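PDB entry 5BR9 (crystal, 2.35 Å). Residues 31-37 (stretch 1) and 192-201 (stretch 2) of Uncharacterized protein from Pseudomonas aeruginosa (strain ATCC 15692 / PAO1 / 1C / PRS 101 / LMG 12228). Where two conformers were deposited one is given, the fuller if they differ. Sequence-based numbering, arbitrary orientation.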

# COMPACT_ATOMS: atom_id res chain seq x y z
N ARG A 31 -14.25 22.61 -12.65
CA ARG A 31 -12.90 23.15 -12.73
C ARG A 31 -11.90 22.07 -12.33
O ARG A 31 -12.14 21.31 -11.39
N ALA A 32 -10.78 21.99 -13.05
CA ALA A 32 -9.74 21.03 -12.72
C ALA A 32 -8.58 21.77 -12.06
O ALA A 32 -8.25 22.90 -12.43
N LEU A 33 -8.00 21.15 -11.04
CA LEU A 33 -6.87 21.71 -10.31
C LEU A 33 -5.86 20.57 -10.07
O LEU A 33 -6.26 19.47 -9.69
N SER A 34 -4.58 20.79 -10.32
CA SER A 34 -3.61 19.71 -10.13
C SER A 34 -2.28 20.21 -9.60
O SER A 34 -1.97 21.40 -9.69
N HIS A 35 -1.53 19.28 -9.02
CA HIS A 35 -0.16 19.56 -8.61
C HIS A 35 0.71 18.33 -8.85
O HIS A 35 0.27 17.19 -8.72
N TYR A 36 1.95 18.60 -9.23
CA TYR A 36 2.85 17.58 -9.76
C TYR A 36 4.27 17.80 -9.23
O TYR A 36 4.79 18.91 -9.30
N GLU A 37 4.88 16.76 -8.66
CA GLU A 37 6.25 16.87 -8.17
C GLU A 37 7.08 15.63 -8.53
O GLU A 37 6.57 14.51 -8.46
N LEU A 192 8.10 11.19 -21.27
CA LEU A 192 6.76 11.54 -20.77
C LEU A 192 6.24 10.56 -19.71
O LEU A 192 6.30 9.34 -19.88
N LEU A 193 5.70 11.14 -18.64
CA LEU A 193 5.22 10.40 -17.48
C LEU A 193 3.72 10.66 -17.27
O LEU A 193 3.18 11.60 -17.84
N PRO A 194 3.03 9.80 -16.51
CA PRO A 194 1.62 10.02 -16.15
C PRO A 194 1.43 11.30 -15.35
O PRO A 194 2.32 11.70 -14.63
N HIS A 195 0.28 11.94 -15.49
CA HIS A 195 -0.02 13.19 -14.81
C HIS A 195 -1.47 13.09 -14.27
O HIS A 195 -2.39 12.72 -15.01
N ALA A 196 -1.67 13.38 -12.99
CA ALA A 196 -2.99 13.26 -12.38
C ALA A 196 -4.05 14.10 -13.10
O ALA A 196 -5.24 13.75 -13.08
N GLU A 197 -3.64 15.19 -13.72
CA GLU A 197 -4.57 16.01 -14.50
C GLU A 197 -5.25 15.20 -15.61
O GLU A 197 -6.45 15.33 -15.87
N ASP A 198 -4.48 14.35 -16.27
CA ASP A 198 -5.02 13.54 -17.36
C ASP A 198 -5.71 12.28 -16.82
O ASP A 198 -6.68 11.79 -17.42
N LEU A 199 -5.24 11.80 -15.67
CA LEU A 199 -5.96 10.77 -14.93
C LEU A 199 -7.36 11.26 -14.59
O LEU A 199 -8.34 10.53 -14.73
N LEU A 200 -7.43 12.52 -14.15
CA LEU A 200 -8.70 13.17 -13.80
C LEU A 200 -9.65 13.23 -15.00
O LEU A 200 -10.84 12.92 -14.87
N SER A 201 -9.14 13.58 -16.17
CA SER A 201 -9.95 13.54 -17.40
C SER A 201 -10.56 12.15 -17.63
O SER A 201 -11.79 12.01 -17.83

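Stretch 1 is an extended strand, and the alternation of its side chains decides what it can offer to stretch 2, where a short loop leads into a helix that begins at A196. A32, S34 and Y36 point their CA-to-CB bonds toward the other segment, while R31, L33 and H35 point away from it. The two segments lie at least 157 residues apart in sequence wherever they touch, and no hydrogen bond crosses between them, so the contact rests on shape, apolar packing and one aromatic pair.

R31, at the start, takes no part. Its side chain (chi1 m, chi2 t) is exposed and poorly ordered, as is common for a long, exposed charged chain. A32 follows and makes the first contact: its CB lies 3.9 Å from CD2 of L200, a helix residue with chi1 t and chi2 p that points back toward the strand. The small methyl of alanine meets the branched end of a buried leucine, a simple apolar pairing. L33, with chi1 t and chi2 p, turns away.

S34 occupies the closest point in the backbone register, its CA 5.8 Å from the CA of E197. A compact side chain suits so near an approach. In its p rotamer, OG of S34 comes 3.6 Å from CE1 of H195, near the plane of the imidazole at its edge, and 3.9 Å from CB of E197. Both are packing contacts to carbon. E197 is extended, chi1 and chi2 both t, and its OE1 also lies about 3.9 Å from OG of S34, though no hydrogen bond forms.

H35, m in chi1 in the conformer given, points away and finds a hydrogen-bond partner elsewhere in the structure through NE2.

Y36 makes the broadest contribution, with more of its area covered by the other stretch than any other residue here. Its t rotamer sends the long ring across to the loop before the helix. CD1 of Y36 lies 3.3 Å from CD2 of H195 and sits over one face of the imidazole. The ring planes are near parallel, at 15°, with centroids 4.6 Å apart, but they are slid so that the rings barely overlap. Farther along the tyrosine, CE1 approaches O of P194 at 3.6 Å, with this oxygen at the ring edge, and OH reaches to 3.8 Å from CB of L193 (chi1 m, chi2 t). A flat, long side chain can thus touch three consecutive residues of the loop.

H195 has a second role. It is the N-cap of the helix, and with chi1 t its ND1 accepts a hydrogen bond from N of E197 at 3.1 Å, satisfying a backbone NH in the first turn that has no helical acceptor. The bond is consistent with the ring orientation seen here. The CA-to-CB bond of H195 points sideways, but the end of its side chain comes nearer to the strand, where S34 and Y36 meet it.

E37 closes the stretch with its side chain (chi1 m, chi2 t) out of reach of the helix and loop.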

# COMPACT_ATOMS: atom_id res chain seq x y z
CB ARG A 31 -12.74 24.37 -11.82
CG ARG A 31 -13.47 25.61 -12.29
CD ARG A 31 -13.31 26.77 -11.29
NE ARG A 31 -14.40 26.85 -10.30
CZ ARG A 31 -14.37 26.30 -9.09
NH1 ARG A 31 -13.30 25.61 -8.69
NH2 ARG A 31 -15.40 26.44 -8.28
CB ALA A 32 -9.26 20.27 -13.98
CB LEU A 33 -7.33 22.32 -8.99
CG LEU A 33 -6.31 23.17 -8.27
CD1 LEU A 33 -6.09 24.47 -9.04
CD2 LEU A 33 -6.75 23.45 -6.85
CB SER A 34 -3.37 18.94 -11.44
OG SER A 34 -2.73 19.74 -12.42
CB HIS A 35 -0.10 20.02 -7.15
CG HIS A 35 -0.62 21.42 -6.95
ND1 HIS A 35 0.08 22.54 -7.34
CD2 HIS A 35 -1.79 21.87 -6.42
CE1 HIS A 35 -0.63 23.62 -7.05
NE2 HIS A 35 -1.76 23.24 -6.50
CB TYR A 36 2.78 17.65 -11.30
CG TYR A 36 3.64 16.71 -12.13
CD1 TYR A 36 3.08 15.59 -12.75
CD2 TYR A 36 4.98 17.00 -12.38
CE1 TYR A 36 3.85 14.74 -13.55
CE2 TYR A 36 5.76 16.15 -13.18
CZ TYR A 36 5.19 15.03 -13.76
OH TYR A 36 5.96 14.20 -14.56
CB GLU A 37 6.27 17.05 -6.65
CG GLU A 37 5.78 18.39 -6.15
CD GLU A 37 5.79 18.48 -4.63
OE1 GLU A 37 6.52 17.71 -3.97
OE2 GLU A 37 5.04 19.33 -4.10
CB LEU A 192 5.75 11.60 -21.92
CG LEU A 192 4.48 12.38 -21.56
CD1 LEU A 192 4.77 13.90 -21.46
CD2 LEU A 192 3.37 12.06 -22.56
CB LEU A 193 6.03 10.82 -16.23
CG LEU A 193 7.54 10.55 -16.25
CD1 LEU A 193 8.20 10.98 -14.94
CD2 LEU A 193 7.83 9.06 -16.52
CB PRO A 194 1.29 8.80 -15.28
CG PRO A 194 2.22 7.76 -15.74
CD PRO A 194 3.50 8.47 -16.06
CB HIS A 195 0.16 14.35 -15.77
CG HIS A 195 0.23 15.69 -15.13
ND1 HIS A 195 -0.77 16.20 -14.34
CD2 HIS A 195 1.17 16.67 -15.22
CE1 HIS A 195 -0.44 17.41 -13.94
NE2 HIS A 195 0.73 17.72 -14.46
CB ALA A 196 -2.92 13.65 -10.92
CB GLU A 197 -3.86 17.22 -15.11
CG GLU A 197 -4.75 18.03 -16.03
CD GLU A 197 -4.08 19.27 -16.59
OE1 GLU A 197 -2.90 19.51 -16.28
OE2 GLU A 197 -4.75 20.01 -17.34
CB ASP A 198 -3.91 13.21 -18.35
CG ASP A 198 -3.20 14.47 -18.83
OD1 ASP A 198 -3.84 15.27 -19.57
OD2 ASP A 198 -2.04 14.69 -18.43
CB LEU A 199 -5.20 10.39 -13.65
CG LEU A 199 -5.97 9.59 -12.60
CD1 LEU A 199 -6.40 8.27 -13.17
CD2 LEU A 199 -5.07 9.35 -11.39
CB LEU A 200 -8.42 14.57 -13.25
CG LEU A 200 -9.62 15.33 -12.68
CD1 LEU A 200 -10.22 14.60 -11.49
CD2 LEU A 200 -9.20 16.75 -12.29
CB SER A 201 -9.11 13.93 -18.61
OG SER A 201 -8.58 15.23 -18.45